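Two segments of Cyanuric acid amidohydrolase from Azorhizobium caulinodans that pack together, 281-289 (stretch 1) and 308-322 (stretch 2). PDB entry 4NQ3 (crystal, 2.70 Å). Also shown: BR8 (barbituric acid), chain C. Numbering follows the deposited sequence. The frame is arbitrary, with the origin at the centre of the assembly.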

# COMPACT_ATOMS: atom_id res chain seq x y z
N ILE A 281 -30.01 8.02 4.56
CA ILE A 281 -29.29 6.91 3.96
C ILE A 281 -28.74 7.34 2.60
O ILE A 281 -29.51 7.82 1.76
CB ILE A 281 -30.21 5.72 3.76
CG1 ILE A 281 -30.66 5.16 5.10
CG2 ILE A 281 -29.54 4.66 2.89
CD1 ILE A 281 -31.64 4.07 4.94
N VAL A 282 -27.45 7.16 2.37
CA VAL A 282 -26.84 7.60 1.12
C VAL A 282 -26.14 6.46 0.39
O VAL A 282 -25.36 5.74 0.99
CB VAL A 282 -25.81 8.73 1.35
CG1 VAL A 282 -25.37 9.31 0.02
CG2 VAL A 282 -26.41 9.82 2.24
N LEU A 283 -26.44 6.29 -0.90
CA LEU A 283 -25.72 5.32 -1.73
C LEU A 283 -25.10 6.07 -2.91
O LEU A 283 -25.82 6.74 -3.65
CB LEU A 283 -26.66 4.24 -2.25
CG LEU A 283 -27.69 3.76 -1.22
CD1 LEU A 283 -28.79 2.99 -1.90
CD2 LEU A 283 -27.02 2.90 -0.20
N ALA A 284 -23.79 6.00 -3.08
CA ALA A 284 -23.18 6.80 -4.14
C ALA A 284 -22.06 6.06 -4.85
O ALA A 284 -21.40 5.22 -4.25
CB ALA A 284 -22.67 8.08 -3.57
N LYS A 285 -21.86 6.37 -6.13
CA LYS A 285 -20.70 5.87 -6.87
C LYS A 285 -19.63 6.95 -6.98
O LYS A 285 -19.94 8.08 -7.32
CB LYS A 285 -21.11 5.41 -8.25
CG LYS A 285 -21.98 4.20 -8.24
CD LYS A 285 -21.19 2.98 -7.82
CE LYS A 285 -19.92 2.85 -8.65
NZ LYS A 285 -19.17 1.66 -8.18
N ALA A 286 -18.39 6.61 -6.68
CA ALA A 286 -17.29 7.55 -6.84
C ALA A 286 -16.34 7.01 -7.88
O ALA A 286 -16.03 5.82 -7.89
CB ALA A 286 -16.58 7.77 -5.54
N GLU A 287 -15.85 7.89 -8.75
CA GLU A 287 -14.97 7.46 -9.83
C GLU A 287 -13.86 8.45 -10.07
O GLU A 287 -14.11 9.65 -10.18
CB GLU A 287 -15.78 7.27 -11.10
CG GLU A 287 -14.95 6.74 -12.26
CD GLU A 287 -15.75 6.65 -13.55
OE1 GLU A 287 -16.67 7.47 -13.78
OE2 GLU A 287 -15.45 5.72 -14.33
N PRO A 288 -12.62 7.96 -10.17
CA PRO A 288 -11.57 8.89 -10.60
C PRO A 288 -11.78 9.24 -12.07
O PRO A 288 -12.02 8.35 -12.89
CB PRO A 288 -10.28 8.10 -10.38
CG PRO A 288 -10.69 6.68 -10.45
CD PRO A 288 -12.09 6.61 -9.90
N SER A 289 -11.71 10.51 -12.41
CA SER A 289 -11.99 10.93 -13.77
C SER A 289 -10.82 10.58 -14.69
O SER A 289 -9.66 10.81 -14.35
CB SER A 289 -12.27 12.43 -13.83
OG SER A 289 -11.15 13.17 -13.39
N1 BR8 C . -15.87 -3.70 -5.30
C2 BR8 C . -15.78 -3.41 -3.99
O2 BR8 C . -15.57 -4.33 -3.21
N3 BR8 C . -15.92 -2.13 -3.54
C4 BR8 C . -16.16 -1.05 -4.44
O4 BR8 C . -16.27 0.09 -4.00
C5 BR8 C . -16.31 -1.25 -5.95
C6 BR8 C . -16.12 -2.72 -6.26
O8 BR8 C . -16.18 -3.09 -7.42
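Stretch 2 (308-322) SPTRHARAFVAGALA

Stretch 2 packs as a helix across one face of the strand in stretch 1, in a small, predominantly apolar contact that buries 369 Å² in total and contains no hydrogen bond between the two segments. Residues 281-286 form the strand, and Glu287 to Ser289 continue it as loop. Ser308 occupies the N-cap position, although its side chain makes no capping bond, and the helix runs from Pro309 through Ala322 and beyond. The two axes approach to 8.1 Å, and their N-to-C directions make an angle of 134°, so the helix runs obliquely back along the strand. Accordingly, Pro288 lies near the start of the helix, with its CA 5.4 Å from the CA of Ala313, whereas the CA of Val282 is 8.4 Å from that of Leu321.

Strand alternation selects the contact residues: Val282, Ala284 and Ala286 point toward the helix, while Leu283 and Lys285 point away. From the helix, Pro309, Ala313, Val317 and Leu321 answer at intervals of four residues, close to one turn each. Leu321 CD1 lies 4.1 Å from Val282 CG1 and 3.5 Å from Ala284 CB. The tightest approach is at Ala286, whose CB is 3.2 Å from Val317 CG2 and 3.5 Å from the carbonyl O of Ala313; the methyl group of Ala286 thus lies directly against the helix backbone at this point. Within the helix, Ala313 O accepts a hydrogen bond from Val317 N at 2.9 Å. Pro288 completes the contact, its CD 3.5 Å from Ala313 CB and its CG 3.7 Å from Pro309 CB.

Arg314 points sideways from this interface, and its NH1 donates a hydrogen bond to O4 of the bound barbituric acid (2.8 Å), so the helix that packs on the strand also supplies a ligand contact.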

# COMPACT_ATOMS: atom_id res chain seq x y z
N SER A 308 -4.48 2.09 -5.17
CA SER A 308 -5.34 1.86 -6.34
C SER A 308 -6.43 2.94 -6.50
O SER A 308 -7.05 3.35 -5.52
CB SER A 308 -5.97 0.45 -6.23
OG SER A 308 -7.02 0.29 -7.14
N PRO A 309 -6.68 3.42 -7.74
CA PRO A 309 -7.52 4.60 -7.98
C PRO A 309 -8.87 4.64 -7.25
O PRO A 309 -9.15 5.60 -6.55
CB PRO A 309 -7.76 4.56 -9.48
CG PRO A 309 -6.59 3.84 -10.00
CD PRO A 309 -6.26 2.78 -8.99
N THR A 310 -9.66 3.58 -7.32
CA THR A 310 -10.95 3.57 -6.64
C THR A 310 -10.83 3.78 -5.14
O THR A 310 -11.74 4.33 -4.50
CB THR A 310 -11.64 2.29 -6.84
OG1 THR A 310 -10.64 1.26 -6.83
CG2 THR A 310 -12.34 2.32 -8.16
N ARG A 311 -9.72 3.30 -4.57
CA ARG A 311 -9.42 3.53 -3.17
C ARG A 311 -9.38 5.05 -2.87
O ARG A 311 -10.00 5.51 -1.88
CB ARG A 311 -8.10 2.86 -2.82
CG ARG A 311 -8.06 2.18 -1.48
CD ARG A 311 -7.67 0.74 -1.64
NE ARG A 311 -6.93 0.23 -0.47
CZ ARG A 311 -7.33 0.32 0.80
NH1 ARG A 311 -8.46 0.94 1.12
NH2 ARG A 311 -6.57 -0.19 1.77
N HIS A 312 -8.71 5.81 -3.74
CA HIS A 312 -8.71 7.28 -3.65
C HIS A 312 -10.13 7.82 -3.79
O HIS A 312 -10.65 8.46 -2.89
CB HIS A 312 -7.83 7.92 -4.74
CG HIS A 312 -6.36 7.83 -4.47
ND1 HIS A 312 -5.71 8.63 -3.55
CD2 HIS A 312 -5.40 7.05 -5.03
CE1 HIS A 312 -4.43 8.33 -3.54
NE2 HIS A 312 -4.21 7.38 -4.42
N ALA A 313 -10.77 7.50 -4.92
CA ALA A 313 -12.08 8.04 -5.27
C ALA A 313 -13.06 7.88 -4.12
O ALA A 313 -13.79 8.82 -3.77
CB ALA A 313 -12.63 7.38 -6.52
N ARG A 314 -13.07 6.69 -3.52
CA ARG A 314 -13.97 6.41 -2.41
C ARG A 314 -13.71 7.34 -1.23
O ARG A 314 -14.62 8.04 -0.79
CB ARG A 314 -13.86 4.95 -1.95
CG ARG A 314 -14.70 3.94 -2.72
CD ARG A 314 -14.72 2.60 -1.96
NE ARG A 314 -13.39 2.04 -1.81
CZ ARG A 314 -12.86 1.17 -2.66
NH1 ARG A 314 -13.58 0.73 -3.69
NH2 ARG A 314 -11.62 0.73 -2.46
N ALA A 315 -12.48 7.34 -0.72
CA ALA A 315 -12.12 8.23 0.39
C ALA A 315 -12.53 9.68 0.09
O ALA A 315 -13.10 10.36 0.94
CB ALA A 315 -10.63 8.16 0.68
N PHE A 316 -12.25 10.14 -1.13
CA PHE A 316 -12.50 11.52 -1.48
C PHE A 316 -13.98 11.84 -1.53
O PHE A 316 -14.45 12.76 -0.86
CB PHE A 316 -11.87 11.85 -2.82
CG PHE A 316 -11.74 13.31 -3.09
CD1 PHE A 316 -10.89 14.10 -2.30
CD2 PHE A 316 -12.46 13.90 -4.13
CE1 PHE A 316 -10.76 15.46 -2.55
CE2 PHE A 316 -12.34 15.29 -4.39
CZ PHE A 316 -11.49 16.06 -3.60
N VAL A 317 -14.74 11.07 -2.30
CA VAL A 317 -16.17 11.33 -2.39
C VAL A 317 -16.88 11.07 -1.05
O VAL A 317 -17.85 11.76 -0.74
CB VAL A 317 -16.83 10.47 -3.49
CG1 VAL A 317 -18.36 10.58 -3.43
CG2 VAL A 317 -16.29 10.85 -4.87
N ALA A 318 -16.41 10.11 -0.26
CA ALA A 318 -17.05 9.85 1.03
C ALA A 318 -16.97 11.10 1.90
O ALA A 318 -17.94 11.49 2.55
CB ALA A 318 -16.43 8.64 1.74
N GLY A 319 -15.81 11.74 1.86
CA GLY A 319 -15.61 12.97 2.59
C GLY A 319 -16.55 14.07 2.12
O GLY A 319 -17.18 14.73 2.94
N ALA A 320 -16.66 14.28 0.81
CA ALA A 320 -17.57 15.31 0.31
C ALA A 320 -19.01 15.08 0.81
O ALA A 320 -19.60 15.96 1.44
CB ALA A 320 -17.52 15.36 -1.22
N LEU A 321 -19.56 13.88 0.59
CA LEU A 321 -20.93 13.56 1.00
C LEU A 321 -21.14 13.63 2.53
O LEU A 321 -22.15 14.13 3.02
CB LEU A 321 -21.32 12.18 0.48
CG LEU A 321 -21.41 12.08 -1.04
CD1 LEU A 321 -21.77 10.69 -1.48
CD2 LEU A 321 -22.42 13.05 -1.57
N ALA A 322 -20.18 13.08 3.27
CA ALA A 322 -20.22 13.10 4.72
C ALA A 322 -20.25 14.53 5.24
O ALA A 322 -20.91 14.82 6.24
CB ALA A 322 -19.02 12.36 5.29